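Local coordinates for protein putative tetR family transcription regulator (Shewanella loihica, PDB 3PPB) that probably binds DNA through a helix-turn-helix motif and regulates transcription, as members of the TetR family do, at residues A[10-22]-A[34-46]. Numbering follows the deposited sequence.
Sequences KKQAILETALQLF and TIAREAGVATGTL
Ile14 and Ile35 meet at about a right angle and illustrate how knobs can interlock: Ile14 enters a hole shared by both later helices, made by Ile35, Ala39, Thr45 and Leu46, and Ile35 in return sits among Thr17, Ala18, Leu21 and Phe22. Ile14 divides its work between branches: its chi1 of -68° sends CG1 to Val41 CG2 (3.7 Å) and leaves CG2, anti to the backbone N, for Ile35 CG2 and Leu46 CD1. At the far end, Ile35 crosses Phe22 at about a right angle, its CD1 3.8 Å from ring atom CE1, and Ala18 CB lies above one face of that ring, toward the rim. Helix 10-24 thus packs across both helices of the predicted helix-turn-helix, completing the three-helix DNA-binding bundle of TetR-type regulators; between 32-39 and 43-49 a Schellman motif closes the first, with Gly40 at positive phi. Leu56 of helix 53-74 touches both isoleucines. Small side chains let Ala13 and Ala39 bring their CA atoms within 5.1 Å. Thr17 is the two-sided case: OG1 donates to Ala13 O (2.9 Å) from the face opposite to that used by the backbone N of Thr17, and lies 3.5 Å from Ala39 CA, while CG2 comes close to Ile35 O (3.4 Å) and to Glu38 CB, crossing the Glu38 side chain at about a right angle. A glycine here would probably leave Ala39 and Glu38 facing a gap and Ala13 O without its second donor. Towards the start of the helix, the extended Lys10 lays CD against Thr45 CG2 (3.7 Å).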
loop_
_atom_site.group_PDB
_atom_site.type_symbol
_atom_site.label_atom_id
_atom_site.label_comp_id
_atom_site.label_asym_id
_atom_site.label_seq_id
_atom_site.Cartn_x
_atom_site.Cartn_y
_atom_site.Cartn_z
ATOM N N LYS A 10 19.350 -16.481 -20.206
ATOM C CA LYS A 10 18.017 -16.360 -20.808
ATOM C C LYS A 10 16.979 -16.083 -19.741
ATOM O O LYS A 10 16.199 -15.145 -19.879
ATOM C CB LYS A 10 17.653 -17.631 -21.599
ATOM C CG LYS A 10 18.375 -17.780 -22.933
ATOM C CD LYS A 10 17.966 -19.081 -23.576
ATOM C CE LYS A 10 18.538 -19.283 -24.944
ATOM N NZ LYS A 10 18.261 -20.664 -25.449
ATOM N N LYS A 11 16.998 -16.873 -18.660
ATOM C CA LYS A 11 16.098 -16.731 -17.524
ATOM C C LYS A 11 16.222 -15.344 -16.904
ATOM O O LYS A 11 15.191 -14.751 -16.591
ATOM C CB LYS A 11 16.358 -17.821 -16.473
ATOM C CG LYS A 11 15.111 -18.200 -15.668
ATOM C CD LYS A 11 15.458 -19.115 -14.501
ATOM C CE LYS A 11 14.279 -19.391 -13.611
ATOM N NZ LYS A 11 14.673 -20.161 -12.402
ATOM N N GLN A 12 17.456 -14.798 -16.789
ATOM C CA GLN A 12 17.692 -13.470 -16.183
ATOM C C GLN A 12 17.166 -12.345 -17.062
ATOM O O GLN A 12 16.625 -11.384 -16.524
ATOM C CB GLN A 12 19.178 -13.233 -15.853
ATOM C CG GLN A 12 19.471 -12.046 -14.924
ATOM C CD GLN A 12 18.720 -12.057 -13.606
ATOM O OE1 GLN A 12 18.434 -13.111 -13.010
ATOM N NE2 GLN A 12 18.413 -10.867 -13.110
ATOM N N ALA A 13 17.324 -12.460 -18.400
ATOM C CA ALA A 13 16.814 -11.474 -19.360
ATOM C C ALA A 13 15.281 -11.384 -19.254
ATOM O O ALA A 13 14.736 -10.280 -19.274
ATOM C CB ALA A 13 17.230 -11.853 -20.780
ATOM N N ILE A 14 14.602 -12.554 -19.089
ATOM C CA ILE A 14 13.148 -12.640 -18.940
ATOM C C ILE A 14 12.731 -11.951 -17.635
ATOM O O ILE A 14 11.884 -11.057 -17.675
ATOM C CB ILE A 14 12.618 -14.100 -19.008
ATOM C CG1 ILE A 14 12.786 -14.691 -20.429
ATOM C CG2 ILE A 14 11.141 -14.158 -18.539
ATOM C CD1 ILE A 14 12.914 -16.234 -20.494
ATOM N N LEU A 15 13.354 -12.337 -16.501
ATOM C CA LEU A 15 13.048 -11.780 -15.179
ATOM C C LEU A 15 13.229 -10.252 -15.139
ATOM O O LEU A 15 12.307 -9.557 -14.725
ATOM C CB LEU A 15 13.905 -12.458 -14.115
ATOM C CG LEU A 15 13.461 -13.851 -13.701
ATOM C CD1 LEU A 15 14.608 -14.613 -13.051
ATOM C CD2 LEU A 15 12.261 -13.795 -12.759
ATOM N N GLU A 16 14.368 -9.738 -15.644
ATOM C CA GLU A 16 14.697 -8.300 -15.719
ATOM C C GLU A 16 13.732 -7.524 -16.630
ATOM O O GLU A 16 13.365 -6.394 -16.305
ATOM C CB GLU A 16 16.132 -8.100 -16.248
ATOM C CG GLU A 16 17.219 -8.335 -15.216
ATOM C CD GLU A 16 18.619 -7.985 -15.678
ATOM O OE1 GLU A 16 18.772 -6.991 -16.427
ATOM O OE2 GLU A 16 19.571 -8.684 -15.261
ATOM N N THR A 17 13.368 -8.108 -17.789
ATOM C CA THR A 17 12.458 -7.478 -18.760
ATOM C C THR A 17 11.045 -7.464 -18.165
ATOM O O THR A 17 10.366 -6.440 -18.275
ATOM C CB THR A 17 12.523 -8.179 -20.138
ATOM O OG1 THR A 17 13.786 -7.929 -20.770
ATOM C CG2 THR A 17 11.419 -7.741 -21.063
ATOM N N ALA A 18 10.612 -8.596 -17.541
ATOM C CA ALA A 18 9.305 -8.724 -16.866
ATOM C C ALA A 18 9.158 -7.666 -15.771
ATOM O O ALA A 18 8.103 -7.034 -15.677
ATOM C CB ALA A 18 9.131 -10.122 -16.271
ATOM N N LEU A 19 10.225 -7.456 -14.964
ATOM C CA LEU A 19 10.225 -6.464 -13.883
ATOM C C LEU A 19 9.923 -5.081 -14.448
ATOM O O LEU A 19 9.021 -4.407 -13.951
ATOM C CB LEU A 19 11.567 -6.468 -13.118
ATOM C CG LEU A 19 11.759 -5.362 -12.058
ATOM C CD1 LEU A 19 10.969 -5.660 -10.780
ATOM C CD2 LEU A 19 13.223 -5.181 -11.727
ATOM N N GLN A 20 10.649 -4.678 -15.509
ATOM C CA GLN A 20 10.442 -3.400 -16.181
ATOM C C GLN A 20 8.995 -3.257 -16.685
ATOM O O GLN A 20 8.345 -2.247 -16.414
ATOM C CB GLN A 20 11.423 -3.239 -17.358
ATOM C CG GLN A 20 12.875 -3.051 -16.950
ATOM N N LEU A 21 8.490 -4.270 -17.395
ATOM C CA LEU A 21 7.161 -4.202 -18.003
ATOM C C LEU A 21 6.023 -4.286 -16.997
ATOM O O LEU A 21 5.047 -3.553 -17.159
ATOM C CB LEU A 21 6.993 -5.277 -19.083
ATOM C CG LEU A 21 7.853 -5.101 -20.338
ATOM C CD1 LEU A 21 7.884 -6.362 -21.148
ATOM C CD2 LEU A 21 7.355 -3.933 -21.208
ATOM N N PHE A 22 6.133 -5.148 -15.960
ATOM C CA PHE A 22 5.094 -5.257 -14.928
ATOM C C PHE A 22 4.959 -3.941 -14.155
ATOM O O PHE A 22 3.890 -3.655 -13.626
ATOM C CB PHE A 22 5.364 -6.422 -13.956
ATOM C CG PHE A 22 5.206 -7.818 -14.514
ATOM C CD1 PHE A 22 4.503 -8.039 -15.695
ATOM C CD2 PHE A 22 5.732 -8.915 -13.844
ATOM C CE1 PHE A 22 4.339 -9.328 -16.199
ATOM C CE2 PHE A 22 5.568 -10.205 -14.343
ATOM C CZ PHE A 22 4.883 -10.406 -15.528
ATOM N N THR A 34 5.368 -9.779 -25.603
ATOM C CA THR A 34 6.120 -8.550 -25.348
ATOM C C THR A 34 7.327 -8.854 -24.461
ATOM O O THR A 34 8.420 -8.415 -24.795
ATOM C CB THR A 34 5.230 -7.483 -24.715
ATOM O OG1 THR A 34 4.108 -7.238 -25.551
ATOM C CG2 THR A 34 5.972 -6.180 -24.471
ATOM N N ILE A 35 7.150 -9.628 -23.373
ATOM C CA ILE A 35 8.243 -9.978 -22.449
ATOM C C ILE A 35 9.347 -10.699 -23.206
ATOM O O ILE A 35 10.503 -10.284 -23.116
ATOM C CB ILE A 35 7.790 -10.823 -21.223
ATOM C CG1 ILE A 35 6.704 -10.091 -20.382
ATOM C CG2 ILE A 35 9.010 -11.208 -20.360
ATOM C CD1 ILE A 35 6.001 -10.968 -19.241
ATOM N N ALA A 36 8.982 -11.773 -23.950
ATOM C CA ALA A 36 9.913 -12.594 -24.727
ATOM C C ALA A 36 10.706 -11.746 -25.713
ATOM O O ALA A 36 11.939 -11.819 -25.702
ATOM C CB ALA A 36 9.163 -13.696 -25.463
ATOM N N ARG A 37 10.008 -10.913 -26.526
ATOM C CA ARG A 37 10.612 -10.029 -27.525
ATOM C C ARG A 37 11.594 -9.052 -26.890
ATOM O O ARG A 37 12.755 -8.989 -27.318
ATOM C CB ARG A 37 9.528 -9.249 -28.283
ATOM C CG ARG A 37 10.070 -8.396 -29.444
ATOM C CD ARG A 37 8.986 -7.632 -30.186
ATOM N NE ARG A 37 8.262 -6.679 -29.335
ATOM C CZ ARG A 37 7.027 -6.873 -28.885
ATOM N NH1 ARG A 37 6.371 -7.989 -29.184
ATOM N NH2 ARG A 37 6.439 -5.957 -28.128
ATOM N N GLU A 38 11.136 -8.304 -25.860
ATOM C CA GLU A 38 11.976 -7.327 -25.180
ATOM C C GLU A 38 13.192 -8.011 -24.521
ATOM O O GLU A 38 14.246 -7.389 -24.445
ATOM C CB GLU A 38 11.167 -6.517 -24.160
ATOM C CG GLU A 38 10.092 -5.632 -24.762
ATOM C CD GLU A 38 10.587 -4.305 -25.289
ATOM O OE1 GLU A 38 11.226 -4.292 -26.366
ATOM O OE2 GLU A 38 10.320 -3.275 -24.630
ATOM N N ALA A 39 13.062 -9.287 -24.099
ATOM C CA ALA A 39 14.161 -10.046 -23.477
ATOM C C ALA A 39 15.106 -10.606 -24.543
ATOM O O ALA A 39 16.283 -10.847 -24.262
ATOM C CB ALA A 39 13.616 -11.183 -22.602
ATOM N N GLY A 40 14.580 -10.786 -25.754
ATOM C CA GLY A 40 15.324 -11.332 -26.876
ATOM C C GLY A 40 15.336 -12.846 -26.845
ATOM O O GLY A 40 16.363 -13.462 -27.143
ATOM N N VAL A 41 14.199 -13.454 -26.427
ATOM C CA VAL A 41 14.011 -14.910 -26.372
ATOM C C VAL A 41 12.745 -15.304 -27.139
ATOM O O VAL A 41 11.828 -14.493 -27.281
ATOM C CB VAL A 41 13.989 -15.515 -24.933
ATOM C CG1 VAL A 41 15.336 -15.353 -24.238
ATOM C CG2 VAL A 41 12.840 -14.958 -24.089
ATOM N N ALA A 42 12.700 -16.559 -27.622
ATOM C CA ALA A 42 11.524 -17.109 -28.290
ATOM C C ALA A 42 10.463 -17.362 -27.226
ATOM O O ALA A 42 10.821 -17.692 -26.090
ATOM C CB ALA A 42 11.883 -18.399 -29.012
ATOM N N THR A 43 9.168 -17.207 -27.576
ATOM C CA THR A 43 8.056 -17.419 -26.631
ATOM C C THR A 43 8.150 -18.808 -25.977
ATOM O O THR A 43 7.838 -18.938 -24.793
ATOM C CB THR A 43 6.695 -17.200 -27.301
ATOM O OG1 THR A 43 6.674 -17.871 -28.558
ATOM C CG2 THR A 43 6.387 -15.730 -27.511
ATOM N N GLY A 44 8.628 -19.795 -26.730
ATOM C CA GLY A 44 8.836 -21.162 -26.268
ATOM C C GLY A 44 9.811 -21.247 -25.108
ATOM O O GLY A 44 9.555 -21.971 -24.142
ATOM N N THR A 45 10.915 -20.470 -25.177
ATOM C CA THR A 45 11.931 -20.381 -24.119
ATOM C C THR A 45 11.333 -19.746 -22.845
ATOM O O THR A 45 11.666 -20.184 -21.734
ATOM C CB THR A 45 13.136 -19.584 -24.616
ATOM O OG1 THR A 45 13.579 -20.140 -25.853
ATOM C CG2 THR A 45 14.275 -19.561 -23.614
ATOM N N LEU A 46 10.454 -18.724 -23.004
ATOM C CA LEU A 46 9.811 -18.085 -21.860
ATOM C C LEU A 46 8.958 -19.092 -21.085
ATOM O O LEU A 46 9.011 -19.110 -19.850
ATOM C CB LEU A 46 8.949 -16.881 -22.288
ATOM C CG LEU A 46 8.418 -15.990 -21.151
ATOM C CD1 LEU A 46 8.380 -14.561 -21.583
ATOM C CD2 LEU A 46 7.017 -16.407 -20.702
#